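Local structure of tail spike protein gp49 (Pseudomonas phage LKA1, 4RU4) at residues Gly369-Ser374 / Leu389-Asp394; Asn320-Gly325 / Ile363-Gly368; Pro397-Val402 / Ser437-Arg442; Thr326-Phe331 / Cys343-Gly348. The protein forms a trimeric phage tailspike that acts as a lyase on the O-specific polysaccharide of Pseudomonas, probably serving to degrade the host envelope during virus entry. All coordinates share one frame; numbering follows the deposited sequence. Where two conformers were deposited one is given.

Overall arrangement
The four contacts illustrate how a parallel beta-helix, the pectin lyase-like fold, ties neighbouring coils together at its corners, contact 2 reaching past one coil to the second. Along the chain, the first segment of contact 2 comes first, contact 4 follows before 363-368 completes contact 2, and contacts 1 and 3 come after. Strands 344-345, 362-364 and 388-390 lie side by side in one run of parallel strands, and 349-352, 372-377, 403-405 and 439-446 in another. Neighbouring centres are 8 to 9 Å apart, and contacts 3 and 4 mark the extremes at 19 Å. Contacts 1 and 2 each supply one backbone carbonyl to a shared calcium ion, so the metal bridges successive coils.

Contact 1 of 4, residues Gly369-Ser374 / Leu389-Asp394; sequences GWIVIS and LYTTGD. With CA (calcium ion), chain C.
Thr391 OG1 is held between two backbone groups, donating to Gly369 O at 2.8 Å and accepting from Gly393 N. This small network closes a corner of the right-handed parallel beta-helix, where strand 388-390 gives way to a turn beside the approach to strand 372-377. The hydroxyl lies anti to the backbone N (chi1 173°), which sets OG1 against the carbonyl of the other segment. At Gly369 O the C=O...donor angle is 123°, with the hydroxyl tilted somewhat from the carbonyl plane. The second bond, 2.9 Å from Gly393 N to Thr391 OG1, is nearly straight at 164° and defines an ST turn, so one side chain shapes its own loop and fastens it to the turn of the preceding coil.

Deeper in, Ile371 does the apolar work. Its CD1 reaches over the backbone of the opposite segment, 3.6 Å from Tyr390 C, and also rests against Leu389 CB at 3.7 Å. The CG2 branch meets Leu389 CD2, while Ile363 of strand 362-364 packs on both side chains. At the outer end the backbones close up, with Gly369 CA 4.0 Å from Asp394 N. The carboxylate of Asp394 turns elsewhere and accepts from Ser438 OG; its backbone serves the metal. Asp394 O binds the calcium ion at 2.5 Å, and Asp394 N donates over 2.9 Å to water 1, itself a ligand of that ion.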
# COMPACT_ATOMS: atom_id res chain seq x y z
N GLY B 369 5.20 -16.75 -20.22
CA GLY B 369 3.90 -16.12 -20.39
C GLY B 369 3.09 -16.03 -19.10
O GLY B 369 2.09 -15.30 -19.03
N TRP B 370 3.50 -16.78 -18.09
CA TRP B 370 2.86 -16.71 -16.78
C TRP B 370 3.37 -15.46 -16.05
O TRP B 370 4.35 -14.84 -16.47
CB TRP B 370 3.15 -17.97 -15.95
CG TRP B 370 4.61 -18.38 -15.94
CD1 TRP B 370 5.22 -19.31 -16.76
CD2 TRP B 370 5.64 -17.87 -15.08
NE1 TRP B 370 6.57 -19.41 -16.45
CE2 TRP B 370 6.85 -18.54 -15.43
CE3 TRP B 370 5.67 -16.91 -14.06
CZ2 TRP B 370 8.07 -18.28 -14.78
CZ3 TRP B 370 6.88 -16.64 -13.42
CH2 TRP B 370 8.06 -17.34 -13.78
N ILE B 371 2.68 -15.07 -14.97
CA ILE B 371 3.07 -13.88 -14.21
C ILE B 371 3.44 -14.22 -12.77
O ILE B 371 4.42 -13.69 -12.23
CB ILE B 371 1.93 -12.83 -14.21
CG1 ILE B 371 1.57 -12.43 -15.64
CG2 ILE B 371 2.32 -11.57 -13.40
CD1 ILE B 371 0.34 -11.53 -15.73
N VAL B 372 2.67 -15.11 -12.16
CA VAL B 372 2.99 -15.56 -10.82
C VAL B 372 3.08 -17.07 -10.87
O VAL B 372 2.15 -17.71 -11.33
CB VAL B 372 1.89 -15.17 -9.79
CG1 VAL B 372 2.23 -15.81 -8.43
CG2 VAL B 372 1.80 -13.62 -9.70
N ILE B 373 4.21 -17.63 -10.45
CA ILE B 373 4.42 -19.09 -10.47
C ILE B 373 4.66 -19.62 -9.04
O ILE B 373 5.16 -18.89 -8.18
CB ILE B 373 5.58 -19.49 -11.44
CG1 ILE B 373 5.59 -21.00 -11.69
CG2 ILE B 373 6.95 -19.00 -10.90
CD1 ILE B 373 6.32 -21.42 -12.95
N SER B 374 4.31 -20.87 -8.77
CA SER B 374 4.51 -21.38 -7.42
C SER B 374 5.56 -22.50 -7.40
O SER B 374 5.84 -23.10 -8.41
CB SER B 374 3.19 -21.93 -6.87
OG SER B 374 2.15 -20.96 -6.98
N LEU B 389 -1.49 -6.82 -13.11
CA LEU B 389 -0.73 -7.90 -13.74
C LEU B 389 -0.82 -7.75 -15.27
O LEU B 389 -1.89 -7.45 -15.81
CB LEU B 389 -1.29 -9.27 -13.32
CG LEU B 389 -1.49 -9.48 -11.82
CD1 LEU B 389 -2.21 -10.81 -11.61
CD2 LEU B 389 -0.15 -9.48 -11.09
N TYR B 390 0.29 -7.95 -15.98
CA TYR B 390 0.25 -7.89 -17.45
C TYR B 390 1.12 -8.95 -18.07
O TYR B 390 2.29 -9.08 -17.73
CB TYR B 390 0.71 -6.51 -17.98
CG TYR B 390 0.74 -6.39 -19.50
CD1 TYR B 390 -0.28 -6.92 -20.30
CD2 TYR B 390 1.79 -5.73 -20.15
CE1 TYR B 390 -0.25 -6.80 -21.68
CE2 TYR B 390 1.82 -5.60 -21.52
CZ TYR B 390 0.80 -6.15 -22.28
OH TYR B 390 0.83 -6.03 -23.66
N THR B 391 0.55 -9.69 -19.02
CA THR B 391 1.34 -10.62 -19.81
C THR B 391 1.13 -10.39 -21.31
O THR B 391 0.01 -10.14 -21.76
CB THR B 391 1.15 -12.12 -19.48
OG1 THR B 391 1.88 -12.89 -20.44
CG2 THR B 391 -0.29 -12.51 -19.55
N THR B 392 2.23 -10.44 -22.05
CA THR B 392 2.20 -10.31 -23.51
C THR B 392 2.13 -11.69 -24.17
O THR B 392 2.08 -11.80 -25.40
CB THR B 392 3.49 -9.62 -24.05
OG1 THR B 392 4.64 -10.36 -23.58
CG2 THR B 392 3.61 -8.16 -23.58
N GLY B 393 2.14 -12.75 -23.36
CA GLY B 393 2.22 -14.10 -23.89
C GLY B 393 1.07 -14.99 -23.48
O GLY B 393 -0.02 -14.51 -23.17
N ASP B 394 1.32 -16.30 -23.45
CA ASP B 394 0.30 -17.28 -23.15
C ASP B 394 1.00 -18.50 -22.58
O ASP B 394 1.71 -19.18 -23.32
CB ASP B 394 -0.42 -17.68 -24.45
CG ASP B 394 -1.46 -18.76 -24.27
OD1 ASP B 394 -1.73 -19.18 -23.11
OD2 ASP B 394 -2.05 -19.18 -25.29
CA CA C . 4.19 -19.24 -23.62
O HOH W 1 4.04 -16.90 -24.37
O HOH W 2 4.03 -21.61 -22.91
O HOH W 3 6.61 -19.02 -24.34
O HOH W 4 3.59 -19.91 -25.82

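Contact 2 of 4, residues Asn320-Gly325 / Ile363-Gly368; sequences NDITSG and ITNASG. With CA (calcium ion), chain C.
Ile322 carries CG1 anti to its backbone N (chi1 -164°), and Ser367 sets OG between its own N and carbonyl carbon (chi1 68°); these two torsions bring an apolar branch and a hydroxyl each against the opposite segment. Ile322 CG1 lies alongside the opposing backbone, 3.7 Å from Ser367 N, and CD1 extends to 3.9 Å from Asn365 O. In return Ser367 CB sits 3.3 Å from Ile322 O, with OG 3.5 Å from Gly325 CA.

No direct hydrogen bond joins the segments; water does that work. Water 7 accepts from Gly368 N and donates to Gly325 O, 3.0 Å from each, while water 5 accepts from Ser367 N beside Ile322 O. Each side is braced internally. Asp321 OD1 accepts from Thr323 N, an Asx turn at the start of the 3-10 segment 322-324, and from Thr323 OG1 on the same face of the carboxylate; it also forms a salt bridge with Arg174 of the second subunit. On the other segment, Asn365 ND2 donates to Ala366 O at 2.9 Å. Gly368 O then binds the calcium ion at 2.6 Å, with Asp394 O and four waters completing a metal site on the turns of a parallel beta-helix.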
# COMPACT_ATOMS: atom_id res chain seq x y z
N ASN B 320 14.89 -8.71 -14.36
CA ASN B 320 15.77 -9.84 -14.55
C ASN B 320 15.99 -10.10 -16.05
O ASN B 320 15.49 -9.34 -16.88
CB ASN B 320 15.29 -11.11 -13.78
CG ASN B 320 14.18 -11.89 -14.51
OD1 ASN B 320 13.50 -11.37 -15.41
ND2 ASN B 320 13.99 -13.15 -14.12
N ASP B 321 16.75 -11.13 -16.37
CA ASP B 321 16.95 -11.55 -17.75
C ASP B 321 15.75 -12.43 -18.11
O ASP B 321 15.62 -13.55 -17.62
CB ASP B 321 18.24 -12.38 -17.83
CG ASP B 321 18.54 -12.90 -19.24
OD1 ASP B 321 17.69 -12.78 -20.14
OD2 ASP B 321 19.64 -13.46 -19.45
N ILE B 322 14.87 -11.92 -18.97
CA ILE B 322 13.69 -12.70 -19.31
C ILE B 322 14.04 -14.05 -19.95
O ILE B 322 13.32 -15.03 -19.79
CB ILE B 322 12.74 -11.87 -20.23
CG1 ILE B 322 11.35 -12.52 -20.27
CG2 ILE B 322 13.36 -11.71 -21.61
CD1 ILE B 322 10.25 -11.58 -20.73
N THR B 323 15.16 -14.13 -20.65
CA THR B 323 15.55 -15.38 -21.28
C THR B 323 16.03 -16.41 -20.26
O THR B 323 16.25 -17.55 -20.62
CB THR B 323 16.64 -15.21 -22.39
OG1 THR B 323 17.90 -14.86 -21.78
CG2 THR B 323 16.23 -14.14 -23.36
N SER B 324 16.18 -16.03 -19.00
CA SER B 324 16.52 -17.00 -17.97
C SER B 324 15.38 -18.00 -17.72
O SER B 324 15.61 -19.09 -17.20
CB SER B 324 16.86 -16.30 -16.64
OG SER B 324 15.69 -15.73 -16.10
N GLY B 325 14.17 -17.60 -18.08
CA GLY B 325 13.00 -18.44 -17.92
C GLY B 325 12.48 -18.51 -16.48
O GLY B 325 11.55 -19.26 -16.21
N ILE B 363 3.22 -6.28 -11.99
CA ILE B 363 4.07 -7.44 -12.33
C ILE B 363 3.84 -7.83 -13.78
O ILE B 363 2.68 -8.01 -14.19
CB ILE B 363 3.76 -8.68 -11.41
CG1 ILE B 363 3.57 -8.25 -9.94
CG2 ILE B 363 4.88 -9.75 -11.56
CD1 ILE B 363 3.15 -9.41 -8.98
N THR B 364 4.91 -7.93 -14.58
CA THR B 364 4.79 -8.45 -15.93
C THR B 364 5.25 -9.90 -16.04
O THR B 364 5.80 -10.45 -15.10
CB THR B 364 5.61 -7.63 -16.94
OG1 THR B 364 7.00 -7.78 -16.64
CG2 THR B 364 5.23 -6.17 -16.91
N ASN B 365 5.02 -10.53 -17.20
CA ASN B 365 5.31 -11.96 -17.37
C ASN B 365 6.78 -12.31 -17.45
O ASN B 365 7.63 -11.50 -17.87
CB ASN B 365 4.63 -12.45 -18.65
CG ASN B 365 5.09 -11.66 -19.90
OD1 ASN B 365 4.67 -10.51 -20.12
ND2 ASN B 365 5.91 -12.30 -20.73
N ALA B 366 7.09 -13.53 -17.04
CA ALA B 366 8.32 -14.21 -17.39
C ALA B 366 8.20 -14.78 -18.82
O ALA B 366 7.14 -14.66 -19.46
CB ALA B 366 8.60 -15.33 -16.40
N SER B 367 9.25 -15.45 -19.29
CA SER B 367 9.30 -15.80 -20.71
C SER B 367 8.21 -16.76 -21.12
O SER B 367 7.71 -16.70 -22.25
CB SER B 367 10.66 -16.35 -21.14
OG SER B 367 10.89 -17.60 -20.56
N GLY B 368 7.82 -17.63 -20.18
CA GLY B 368 6.78 -18.60 -20.44
C GLY B 368 5.39 -18.01 -20.60
O GLY B 368 4.50 -18.70 -21.05
CA CA C . 4.19 -19.24 -23.62
O HOH W 5 11.64 -15.49 -17.67
O HOH W 6 13.30 -18.86 -21.78
O HOH W 7 9.23 -19.16 -18.08
O HOH W 3 6.61 -19.02 -24.34
O HOH W 2 4.03 -21.61 -22.91
O HOH W 1 4.04 -16.90 -24.37
O HOH W 4 3.59 -19.91 -25.82

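Contact 3 of 4, residues Pro397-Val402 / Ser437-Arg442; sequences PGNRGV and SSYLLR
Gly401 packs closely against Tyr439 and Arg442, whereas Asn399, two residues earlier, meets the same pair at an exposed, hydrated margin. On the close side the tyrosine ring turns its edge to Gly401 N, 3.6 Å from Tyr439 CE1; Arg400 O lies 3.5 Å from the same CE1. Arg442 CB covers Gly401 N from the next strand at 3.9 Å. Further in, Val402 CB rests 3.5 Å from Leu440 O, and a weak bond of 3.4 Å runs from Val402 N to Tyr439 O.

The outer part is looser. Arg442 lies with CG anti to its backbone N (chi1 -175°), its chain then staying extended to NE, and NH1 donates to Asn399 O at 2.9 Å. That bond is bent, 131° at the hydrogen, and NH1 stands above the carbonyl plane. Water 8 links Asn399 OD1 with Tyr439 OH, 2.6 Å from the phenol oxygen. A second nitrogen of the guanidinium group, Arg442 NE, forms a salt bridge with Asp473. In the parallel sheet that the contact joins, strand 439-446 runs between 403-405, which continues directly from Val402, and 468-474, whose Gln471 packs against both Tyr439 and Arg442.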
# COMPACT_ATOMS: atom_id res chain seq x y z
N PRO B 397 0.40 -23.22 -23.55
CA PRO B 397 1.12 -24.27 -24.29
C PRO B 397 2.18 -24.96 -23.44
O PRO B 397 2.46 -26.14 -23.67
CB PRO B 397 1.75 -23.51 -25.47
CG PRO B 397 0.70 -22.46 -25.77
CD PRO B 397 0.32 -21.97 -24.34
N GLY B 398 2.74 -24.26 -22.44
CA GLY B 398 3.62 -24.88 -21.46
C GLY B 398 2.89 -25.47 -20.24
O GLY B 398 3.51 -25.80 -19.22
N ASN B 399 1.57 -25.62 -20.35
CA ASN B 399 0.75 -26.24 -19.31
C ASN B 399 0.66 -25.48 -17.98
O ASN B 399 0.46 -26.08 -16.93
CB ASN B 399 1.15 -27.71 -19.08
CG ASN B 399 0.63 -28.63 -20.18
OD1 ASN B 399 -0.54 -28.54 -20.58
ND2 ASN B 399 1.49 -29.50 -20.69
N ARG B 400 0.80 -24.15 -18.03
CA ARG B 400 0.81 -23.33 -16.84
C ARG B 400 -0.28 -22.26 -16.90
O ARG B 400 -0.63 -21.79 -17.99
CB ARG B 400 2.21 -22.70 -16.63
CG ARG B 400 3.29 -23.72 -16.18
CD ARG B 400 4.73 -23.18 -16.18
NE ARG B 400 5.20 -22.85 -17.53
CZ ARG B 400 6.45 -22.52 -17.85
NH1 ARG B 400 7.41 -22.48 -16.94
NH2 ARG B 400 6.73 -22.22 -19.11
N GLY B 401 -0.81 -21.87 -15.73
CA GLY B 401 -1.78 -20.78 -15.67
C GLY B 401 -1.06 -19.45 -15.77
O GLY B 401 0.18 -19.42 -15.66
N VAL B 402 -1.79 -18.35 -15.98
CA VAL B 402 -1.18 -17.02 -15.88
C VAL B 402 -0.73 -16.83 -14.44
O VAL B 402 0.35 -16.29 -14.16
CB VAL B 402 -2.17 -15.91 -16.31
CG1 VAL B 402 -1.60 -14.49 -16.01
CG2 VAL B 402 -2.55 -16.10 -17.80
N SER B 437 -8.01 -21.90 -25.25
CA SER B 437 -7.60 -23.00 -24.36
C SER B 437 -6.91 -22.51 -23.07
O SER B 437 -6.67 -23.28 -22.15
CB SER B 437 -6.71 -24.02 -25.09
OG SER B 437 -7.37 -24.62 -26.20
N SER B 438 -6.61 -21.22 -22.98
CA SER B 438 -5.85 -20.70 -21.83
C SER B 438 -6.72 -20.55 -20.58
O SER B 438 -7.93 -20.33 -20.68
CB SER B 438 -5.20 -19.36 -22.18
OG SER B 438 -4.48 -19.43 -23.41
N TYR B 439 -6.08 -20.63 -19.41
CA TYR B 439 -6.76 -20.47 -18.13
C TYR B 439 -6.01 -19.45 -17.26
O TYR B 439 -4.79 -19.33 -17.32
CB TYR B 439 -6.88 -21.82 -17.38
CG TYR B 439 -5.75 -22.78 -17.70
CD1 TYR B 439 -4.55 -22.73 -17.02
CD2 TYR B 439 -5.90 -23.75 -18.70
CE1 TYR B 439 -3.50 -23.60 -17.33
CE2 TYR B 439 -4.86 -24.63 -19.02
CZ TYR B 439 -3.67 -24.55 -18.32
OH TYR B 439 -2.66 -25.41 -18.64
N LEU B 440 -6.75 -18.68 -16.48
CA LEU B 440 -6.10 -17.63 -15.69
C LEU B 440 -5.32 -18.23 -14.54
O LEU B 440 -4.20 -17.80 -14.23
CB LEU B 440 -7.11 -16.62 -15.18
CG LEU B 440 -7.86 -15.92 -16.33
CD1 LEU B 440 -8.82 -14.91 -15.75
CD2 LEU B 440 -6.85 -15.23 -17.25
N LEU B 441 -5.90 -19.23 -13.89
CA LEU B 441 -5.20 -19.87 -12.77
C LEU B 441 -5.30 -21.39 -12.93
O LEU B 441 -6.36 -21.93 -13.25
CB LEU B 441 -5.78 -19.45 -11.41
CG LEU B 441 -5.13 -20.06 -10.16
CD1 LEU B 441 -5.18 -19.07 -8.98
CD2 LEU B 441 -5.74 -21.40 -9.75
N ARG B 442 -4.18 -22.06 -12.70
CA ARG B 442 -4.18 -23.52 -12.67
C ARG B 442 -3.61 -23.95 -11.34
O ARG B 442 -2.60 -23.38 -10.89
CB ARG B 442 -3.30 -24.10 -13.80
CG ARG B 442 -3.39 -25.66 -13.87
CD ARG B 442 -2.76 -26.24 -15.10
NE ARG B 442 -3.02 -27.68 -15.19
CZ ARG B 442 -2.50 -28.49 -16.11
NH1 ARG B 442 -1.67 -28.01 -17.02
NH2 ARG B 442 -2.82 -29.79 -16.11
O HOH W 8 -2.89 -27.05 -20.61
O HOH W 9 -3.06 -20.53 -19.34

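Contact 4 of 4, residues Thr326-Phe331 / Cys343-Gly348; sequences THCADF and CTIYGG
At a corner of the pectin lyase-like beta-helix, Cys328 and Ala329 meet a turn made by Gly347 and Gly348, a worked example of successive coils sealed by backbone bonds. Gly348 O is the focus. Ala329 N donates to it at 3.0 Å in an almost straight bond, 172° at the hydrogen and in the carbonyl plane. Cys328 N divides its hydrogen between Gly347 O and Gly348 O; both bonds are weak and bent. A CA-H...O contact of 3.5 Å from His327 CA to Gly347 O continues the same seam. Both glycines have positive phi, a turn shape that aims two successive carbonyls at one short piece of backbone.

Side chains fill in behind. The thiol of Cys328 lies anti to its backbone N (chi1 174°), which puts SG 3.4 Å from Tyr346 O. Cys328 CB lies closer to Tyr346 O, at 3.2 Å. Ala329 CB is received by two branches of Ile345, lying 3.7 Å from CD1 and equally near CG2. On the far side of segment 326-331, His327 NE2 donates to Asp330 OD1 over 2.7 Å; the bond is straight at 178°, lies within the imidazole plane, and meets the anti lone pair of Asp330 OD1. The ring of His293 stacks on His327, and Asp330 OD2 is hydrogen-bonded to His332 ND1.

Tyr346 faces the trimer interface, its hydroxyl bonded to that of Tyr188 of the second subunit. Within the chain, the contact sits between strand 317-320, whose Leu318 and Asn320 pack on Cys328, and strand 349-352, which follows directly from Gly348 and packs Ala349 against Ala329.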
# COMPACT_ATOMS: atom_id res chain seq x y z
N THR B 326 13.05 -17.72 -15.57
CA THR B 326 12.60 -17.79 -14.17
C THR B 326 11.94 -16.48 -13.69
O THR B 326 11.99 -15.46 -14.37
CB THR B 326 13.75 -18.23 -13.23
OG1 THR B 326 13.23 -18.54 -11.93
CG2 THR B 326 14.84 -17.15 -13.11
N HIS B 327 11.34 -16.52 -12.51
CA HIS B 327 10.70 -15.36 -11.95
C HIS B 327 11.74 -14.37 -11.45
O HIS B 327 12.80 -14.76 -10.93
CB HIS B 327 9.80 -15.79 -10.78
CG HIS B 327 10.52 -16.62 -9.75
ND1 HIS B 327 10.59 -17.99 -9.83
CD2 HIS B 327 11.20 -16.26 -8.64
CE1 HIS B 327 11.29 -18.45 -8.80
NE2 HIS B 327 11.66 -17.42 -8.06
N CYS B 328 11.41 -13.10 -11.60
CA CYS B 328 12.29 -12.01 -11.18
C CYS B 328 12.25 -11.77 -9.66
O CYS B 328 13.29 -11.59 -9.03
CB CYS B 328 11.88 -10.72 -11.91
SG CYS B 328 12.81 -9.24 -11.35
N ALA B 329 11.05 -11.76 -9.08
CA ALA B 329 10.90 -11.56 -7.63
C ALA B 329 10.82 -12.91 -6.96
O ALA B 329 9.91 -13.67 -7.25
CB ALA B 329 9.67 -10.75 -7.32
N ASP B 330 11.77 -13.21 -6.07
CA ASP B 330 11.85 -14.58 -5.53
C ASP B 330 11.62 -14.67 -4.01
O ASP B 330 11.96 -13.76 -3.26
CB ASP B 330 13.22 -15.21 -5.90
CG ASP B 330 13.44 -16.54 -5.22
OD1 ASP B 330 13.01 -17.58 -5.78
OD2 ASP B 330 14.01 -16.55 -4.09
N PHE B 331 10.96 -15.75 -3.59
CA PHE B 331 11.10 -16.31 -2.25
C PHE B 331 11.36 -17.80 -2.47
O PHE B 331 10.70 -18.41 -3.31
CB PHE B 331 9.79 -16.22 -1.46
CG PHE B 331 9.36 -14.82 -1.11
CD1 PHE B 331 10.09 -14.06 -0.20
CD2 PHE B 331 8.18 -14.29 -1.64
CE1 PHE B 331 9.69 -12.78 0.13
CE2 PHE B 331 7.78 -13.00 -1.29
CZ PHE B 331 8.53 -12.26 -0.38
N CYS B 343 5.83 -2.66 -5.35
CA CYS B 343 6.97 -2.91 -6.22
C CYS B 343 6.55 -3.00 -7.68
O CYS B 343 5.45 -3.50 -7.99
CB CYS B 343 7.66 -4.23 -5.82
SG CYS B 343 8.55 -4.12 -4.24
N THR B 344 7.41 -2.52 -8.57
CA THR B 344 7.27 -2.78 -9.99
C THR B 344 8.18 -3.99 -10.30
O THR B 344 9.40 -3.94 -10.09
CB THR B 344 7.69 -1.55 -10.83
OG1 THR B 344 6.88 -0.43 -10.46
CG2 THR B 344 7.53 -1.84 -12.36
N ILE B 345 7.57 -5.08 -10.76
CA ILE B 345 8.31 -6.32 -11.00
C ILE B 345 8.22 -6.72 -12.46
O ILE B 345 7.17 -7.18 -12.93
CB ILE B 345 7.78 -7.48 -10.09
CG1 ILE B 345 7.82 -7.05 -8.61
CG2 ILE B 345 8.58 -8.81 -10.33
CD1 ILE B 345 7.13 -8.03 -7.64
N TYR B 346 9.30 -6.49 -13.21
CA TYR B 346 9.34 -6.95 -14.59
C TYR B 346 9.88 -8.36 -14.61
O TYR B 346 11.00 -8.57 -14.15
CB TYR B 346 10.29 -6.08 -15.41
CG TYR B 346 9.81 -4.65 -15.55
CD1 TYR B 346 8.86 -4.32 -16.49
CD2 TYR B 346 10.32 -3.63 -14.73
CE1 TYR B 346 8.43 -2.97 -16.66
CE2 TYR B 346 9.92 -2.31 -14.88
CZ TYR B 346 8.96 -1.98 -15.84
OH TYR B 346 8.55 -0.67 -15.99
N GLY B 347 9.11 -9.32 -15.14
CA GLY B 347 9.65 -10.66 -15.33
C GLY B 347 9.13 -11.66 -14.31
O GLY B 347 9.74 -12.72 -14.12
N GLY B 348 8.02 -11.35 -13.66
CA GLY B 348 7.32 -12.37 -12.90
C GLY B 348 7.69 -12.50 -11.43
O GLY B 348 8.72 -11.99 -10.97